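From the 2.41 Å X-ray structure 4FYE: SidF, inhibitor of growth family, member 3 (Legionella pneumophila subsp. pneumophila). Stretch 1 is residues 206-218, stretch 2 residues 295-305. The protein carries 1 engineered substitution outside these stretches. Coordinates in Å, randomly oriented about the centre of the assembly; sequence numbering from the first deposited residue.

Stretch 1 (206-218) PCGRYTKRQQRLM
Stretch 2, residues 295-305: LINQEEVIQTL

A short helix that packs against a longer one often gets its polar contacts from a side chain that both caps its own first turn and reaches across, joined by a charged neighbour, and this contact in SidF is a worked example. Stretch 2 is helical from Leu295 to Leu305, within a longer helix. Stretch 1 leaves a strand residue, Pro206, and runs as loop from Cys207 to Thr211, with a positive phi at Gly208, then forms a helix from Lys212 to Arg216, which Leu217 (phi/psi -77/27°) leaves. The helix axes approach to 10.0 Å, their directions 134° apart, and the register descends stretch 2 as stretch 1 advances: CA of Gly208 lies 5.8 Å from CA of Thr304, CA of Thr211 5.7 Å from CA of Glu300, and CA of Gln214 7.2 Å from CA of Ile296.

Thr211 is the N-cap. With chi1 at 58° (p), its OG1 accepts from Gln214 N at 3.2 Å, while Thr211 N donates to Gln214 OE1 at 2.8 Å, closing a reciprocal capping box. The same rotamer lays Thr211 CG2 against the long helix, 3.6 Å from Glu300 CA. Gln214, m then t with chi3 near -29°, starts sideways, yet its amide comes nearer the partner. With OE1 turned to Thr211 N, NE2 of the same Gln214 amide faces across, donating to Glu300 OE2 at 3.1 Å and, weakly at 127°, to Asn297 OD1 at 3.0 Å. Glu300 reaches this amide with chi1 and chi2 both t; Asn297, whose CB points away, bends its end back with chi1 m.

The charged pair is bidentate. Arg213 (t, t, m, chi4 -80°) presents the edge of its guanidinium to Glu299: NE donates to OE1 at 2.6 Å, within a salt bridge, and NH2 to OE2 at 3.2 Å. Glu299 combines chi1 p with chi2 t. A water accepts from Arg213 N at 2.9 Å and donates weakly to Glu299 OE1 at 3.5 Å, tying the carboxylate to the helix start.

Ile296 (m, t) supplies the apolar end. Ile296 CG2 meets Gln214 CG at 3.6 Å, Ile296 CG1 lies 4.0 Å from Arg213 CD, and Ile296 CD1 touches CD1 of Leu217, itself m, t, at 3.8 Å.

At the other end Gly208, at phi/psi 110/147°, passes with its CA 4.0 Å from Thr304 OG1. An ideal CB on Gly208 would sit 3.4 Å from Glu300 OE1; separately, at these angles it would jam against the carbonyl O of Cys207, which by itself calls for glycine. Thr304, m, turns OG1 back to Glu300 O at 3.1 Å, while its CG2 meets Cys207 SG (chi1 p) at 4.0 Å.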

# COMPACT_ATOMS: atom_id res chain seq x y z
N PRO A 206 3.65 -3.08 10.16
CA PRO A 206 4.67 -3.52 9.21
C PRO A 206 4.50 -5.01 8.97
O PRO A 206 4.36 -5.80 9.90
CB PRO A 206 5.96 -3.35 9.97
CG PRO A 206 5.65 -2.61 11.22
CD PRO A 206 4.20 -2.83 11.52
N CYS A 207 4.58 -5.43 7.74
CA CYS A 207 4.54 -6.83 7.55
C CYS A 207 5.60 -7.19 6.57
O CYS A 207 6.28 -6.31 6.04
CB CYS A 207 3.18 -7.22 6.98
SG CYS A 207 2.88 -6.33 5.47
N GLY A 208 5.68 -8.48 6.31
CA GLY A 208 6.58 -9.03 5.34
C GLY A 208 7.65 -9.78 6.10
O GLY A 208 8.03 -9.39 7.21
N ARG A 209 8.12 -10.85 5.47
CA ARG A 209 9.04 -11.75 6.05
C ARG A 209 9.69 -12.44 4.85
O ARG A 209 9.06 -12.64 3.83
CB ARG A 209 8.25 -12.72 6.93
CG ARG A 209 9.01 -13.90 7.44
CD ARG A 209 8.14 -14.75 8.33
NE ARG A 209 8.94 -15.44 9.34
CZ ARG A 209 9.15 -14.97 10.57
NH1 ARG A 209 8.64 -13.79 10.94
NH2 ARG A 209 9.89 -15.68 11.43
N TYR A 210 10.97 -12.75 4.95
CA TYR A 210 11.68 -13.33 3.81
C TYR A 210 11.20 -14.74 3.45
O TYR A 210 10.94 -15.55 4.33
CB TYR A 210 13.16 -13.40 4.13
CG TYR A 210 13.85 -12.08 4.11
CD1 TYR A 210 13.73 -11.22 3.03
CD2 TYR A 210 14.69 -11.69 5.17
CE1 TYR A 210 14.41 -9.99 3.00
CE2 TYR A 210 15.38 -10.47 5.15
CZ TYR A 210 15.25 -9.63 4.07
OH TYR A 210 15.92 -8.42 4.06
N THR A 211 11.11 -15.05 2.16
CA THR A 211 10.86 -16.45 1.77
C THR A 211 12.11 -17.30 1.96
O THR A 211 13.21 -16.78 2.07
CB THR A 211 10.47 -16.60 0.31
OG1 THR A 211 11.51 -16.07 -0.50
CG2 THR A 211 9.17 -15.88 -0.03
N LYS A 212 11.96 -18.62 1.99
CA LYS A 212 13.13 -19.41 2.21
C LYS A 212 14.12 -19.21 1.07
O LYS A 212 15.31 -19.11 1.29
CB LYS A 212 12.81 -20.89 2.47
CG LYS A 212 11.99 -21.05 3.73
CD LYS A 212 12.38 -22.26 4.55
CE LYS A 212 11.34 -22.57 5.62
NZ LYS A 212 11.29 -24.06 5.93
N ARG A 213 13.61 -19.17 -0.15
CA ARG A 213 14.46 -18.91 -1.30
C ARG A 213 15.28 -17.63 -1.10
O ARG A 213 16.48 -17.65 -1.28
CB ARG A 213 13.61 -18.78 -2.55
CG ARG A 213 14.40 -18.72 -3.83
CD ARG A 213 13.56 -18.06 -4.88
NE ARG A 213 12.41 -18.89 -5.17
CZ ARG A 213 12.45 -19.95 -5.96
NH1 ARG A 213 13.59 -20.31 -6.55
NH2 ARG A 213 11.34 -20.65 -6.18
N GLN A 214 14.65 -16.53 -0.74
CA GLN A 214 15.40 -15.30 -0.43
C GLN A 214 16.42 -15.56 0.69
O GLN A 214 17.57 -15.14 0.63
CB GLN A 214 14.46 -14.16 -0.01
CG GLN A 214 13.68 -13.51 -1.14
CD GLN A 214 12.50 -12.70 -0.62
OE1 GLN A 214 11.94 -13.03 0.44
NE2 GLN A 214 12.06 -11.70 -1.39
N GLN A 215 15.99 -16.28 1.71
CA GLN A 215 16.79 -16.50 2.88
C GLN A 215 18.13 -17.13 2.49
O GLN A 215 19.18 -16.64 2.93
CB GLN A 215 16.00 -17.32 3.91
CG GLN A 215 16.36 -17.09 5.39
CD GLN A 215 16.42 -15.61 5.85
OE1 GLN A 215 15.51 -15.12 6.53
NE2 GLN A 215 17.51 -14.91 5.50
N ARG A 216 18.14 -18.13 1.62
CA ARG A 216 19.41 -18.76 1.25
C ARG A 216 20.22 -18.05 0.13
O ARG A 216 21.43 -18.25 0.02
CB ARG A 216 19.23 -20.24 0.95
CG ARG A 216 18.56 -20.49 -0.38
CD ARG A 216 18.39 -21.96 -0.69
NE ARG A 216 17.19 -22.18 -1.49
CZ ARG A 216 17.11 -22.00 -2.81
NH1 ARG A 216 18.18 -21.57 -3.52
NH2 ARG A 216 15.94 -22.25 -3.41
N LEU A 217 19.57 -17.23 -0.72
CA LEU A 217 20.33 -16.35 -1.62
C LEU A 217 20.88 -15.15 -0.87
O LEU A 217 21.06 -14.10 -1.45
CB LEU A 217 19.51 -15.87 -2.83
CG LEU A 217 18.74 -16.82 -3.77
CD1 LEU A 217 17.58 -16.07 -4.38
CD2 LEU A 217 19.57 -17.45 -4.88
N MET A 218 21.12 -15.26 0.42
CA MET A 218 21.72 -14.13 1.13
C MET A 218 22.81 -14.63 2.06
O MET A 218 22.98 -14.09 3.16
CB MET A 218 20.67 -13.33 1.90
CG MET A 218 19.54 -12.84 1.03
SD MET A 218 18.65 -11.40 1.61
CE MET A 218 17.74 -12.01 3.03
N LEU A 295 10.55 -11.23 -9.69
CA LEU A 295 9.86 -12.50 -9.54
C LEU A 295 10.09 -13.10 -8.12
O LEU A 295 9.16 -13.48 -7.42
CB LEU A 295 10.40 -13.48 -10.55
CG LEU A 295 9.58 -14.52 -11.29
CD1 LEU A 295 10.31 -15.84 -11.15
CD2 LEU A 295 8.16 -14.66 -10.83
N ILE A 296 11.33 -13.15 -7.70
CA ILE A 296 11.66 -13.52 -6.35
C ILE A 296 10.80 -12.73 -5.29
O ILE A 296 10.07 -13.35 -4.47
CB ILE A 296 13.18 -13.39 -6.17
CG1 ILE A 296 13.85 -14.61 -6.85
CG2 ILE A 296 13.54 -13.28 -4.71
CD1 ILE A 296 15.34 -14.49 -7.06
N ASN A 297 10.84 -11.41 -5.34
CA ASN A 297 9.96 -10.59 -4.53
C ASN A 297 8.49 -10.82 -4.78
O ASN A 297 7.71 -10.79 -3.83
CB ASN A 297 10.27 -9.16 -4.78
CG ASN A 297 11.62 -8.78 -4.26
OD1 ASN A 297 12.28 -9.55 -3.51
ND2 ASN A 297 12.04 -7.57 -4.62
N GLN A 298 8.09 -11.08 -6.03
CA GLN A 298 6.71 -11.52 -6.25
C GLN A 298 6.34 -12.76 -5.40
O GLN A 298 5.24 -12.83 -4.88
CB GLN A 298 6.41 -11.81 -7.72
CG GLN A 298 4.91 -11.95 -7.94
CD GLN A 298 4.12 -10.74 -7.46
OE1 GLN A 298 4.59 -9.62 -7.58
NE2 GLN A 298 2.89 -10.97 -6.97
N GLU A 299 7.23 -13.75 -5.26
CA GLU A 299 6.86 -14.84 -4.39
C GLU A 299 6.71 -14.45 -2.92
O GLU A 299 5.75 -14.89 -2.27
CB GLU A 299 7.55 -16.21 -4.67
CG GLU A 299 9.03 -16.36 -4.34
CD GLU A 299 9.53 -17.82 -4.34
OE1 GLU A 299 10.49 -18.12 -3.60
OE2 GLU A 299 9.02 -18.70 -5.06
N GLU A 300 7.51 -13.50 -2.44
CA GLU A 300 7.35 -13.01 -1.08
C GLU A 300 5.99 -12.38 -0.90
O GLU A 300 5.30 -12.61 0.08
CB GLU A 300 8.45 -12.04 -0.70
CG GLU A 300 8.47 -11.57 0.77
CD GLU A 300 9.25 -10.26 1.02
OE1 GLU A 300 8.98 -9.57 2.05
OE2 GLU A 300 10.11 -9.86 0.20
N VAL A 301 5.59 -11.60 -1.89
CA VAL A 301 4.24 -11.04 -1.89
C VAL A 301 3.17 -12.14 -1.78
O VAL A 301 2.14 -11.90 -1.15
CB VAL A 301 4.00 -10.16 -3.16
CG1 VAL A 301 2.51 -9.81 -3.40
CG2 VAL A 301 4.85 -8.93 -3.06
N ILE A 302 3.37 -13.29 -2.40
CA ILE A 302 2.39 -14.39 -2.30
C ILE A 302 2.40 -14.90 -0.88
O ILE A 302 1.37 -15.15 -0.28
CB ILE A 302 2.65 -15.53 -3.27
CG1 ILE A 302 2.70 -14.95 -4.68
CG2 ILE A 302 1.60 -16.64 -3.11
CD1 ILE A 302 2.37 -15.93 -5.76
N GLN A 303 3.57 -15.02 -0.33
CA GLN A 303 3.67 -15.47 1.01
C GLN A 303 2.95 -14.53 1.99
O GLN A 303 2.23 -14.99 2.90
CB GLN A 303 5.13 -15.62 1.38
CG GLN A 303 5.32 -16.20 2.76
CD GLN A 303 6.74 -16.54 3.05
OE1 GLN A 303 7.45 -15.73 3.65
NE2 GLN A 303 7.20 -17.71 2.59
N THR A 304 3.09 -13.23 1.79
CA THR A 304 2.47 -12.24 2.69
C THR A 304 0.94 -12.24 2.47
O THR A 304 0.21 -12.12 3.43
CB THR A 304 3.10 -10.86 2.43
OG1 THR A 304 4.51 -11.00 2.57
CG2 THR A 304 2.60 -9.73 3.41
N LEU A 305 0.42 -12.43 1.24
CA LEU A 305 -1.02 -12.45 1.17
C LEU A 305 -1.62 -13.67 1.85
O LEU A 305 -2.68 -13.60 2.50
CB LEU A 305 -1.47 -12.38 -0.25
CG LEU A 305 -1.08 -11.20 -1.15
CD1 LEU A 305 -2.24 -10.88 -2.03
CD2 LEU A 305 -0.62 -9.90 -0.53
O HOH W 1 10.89 -19.92 -0.67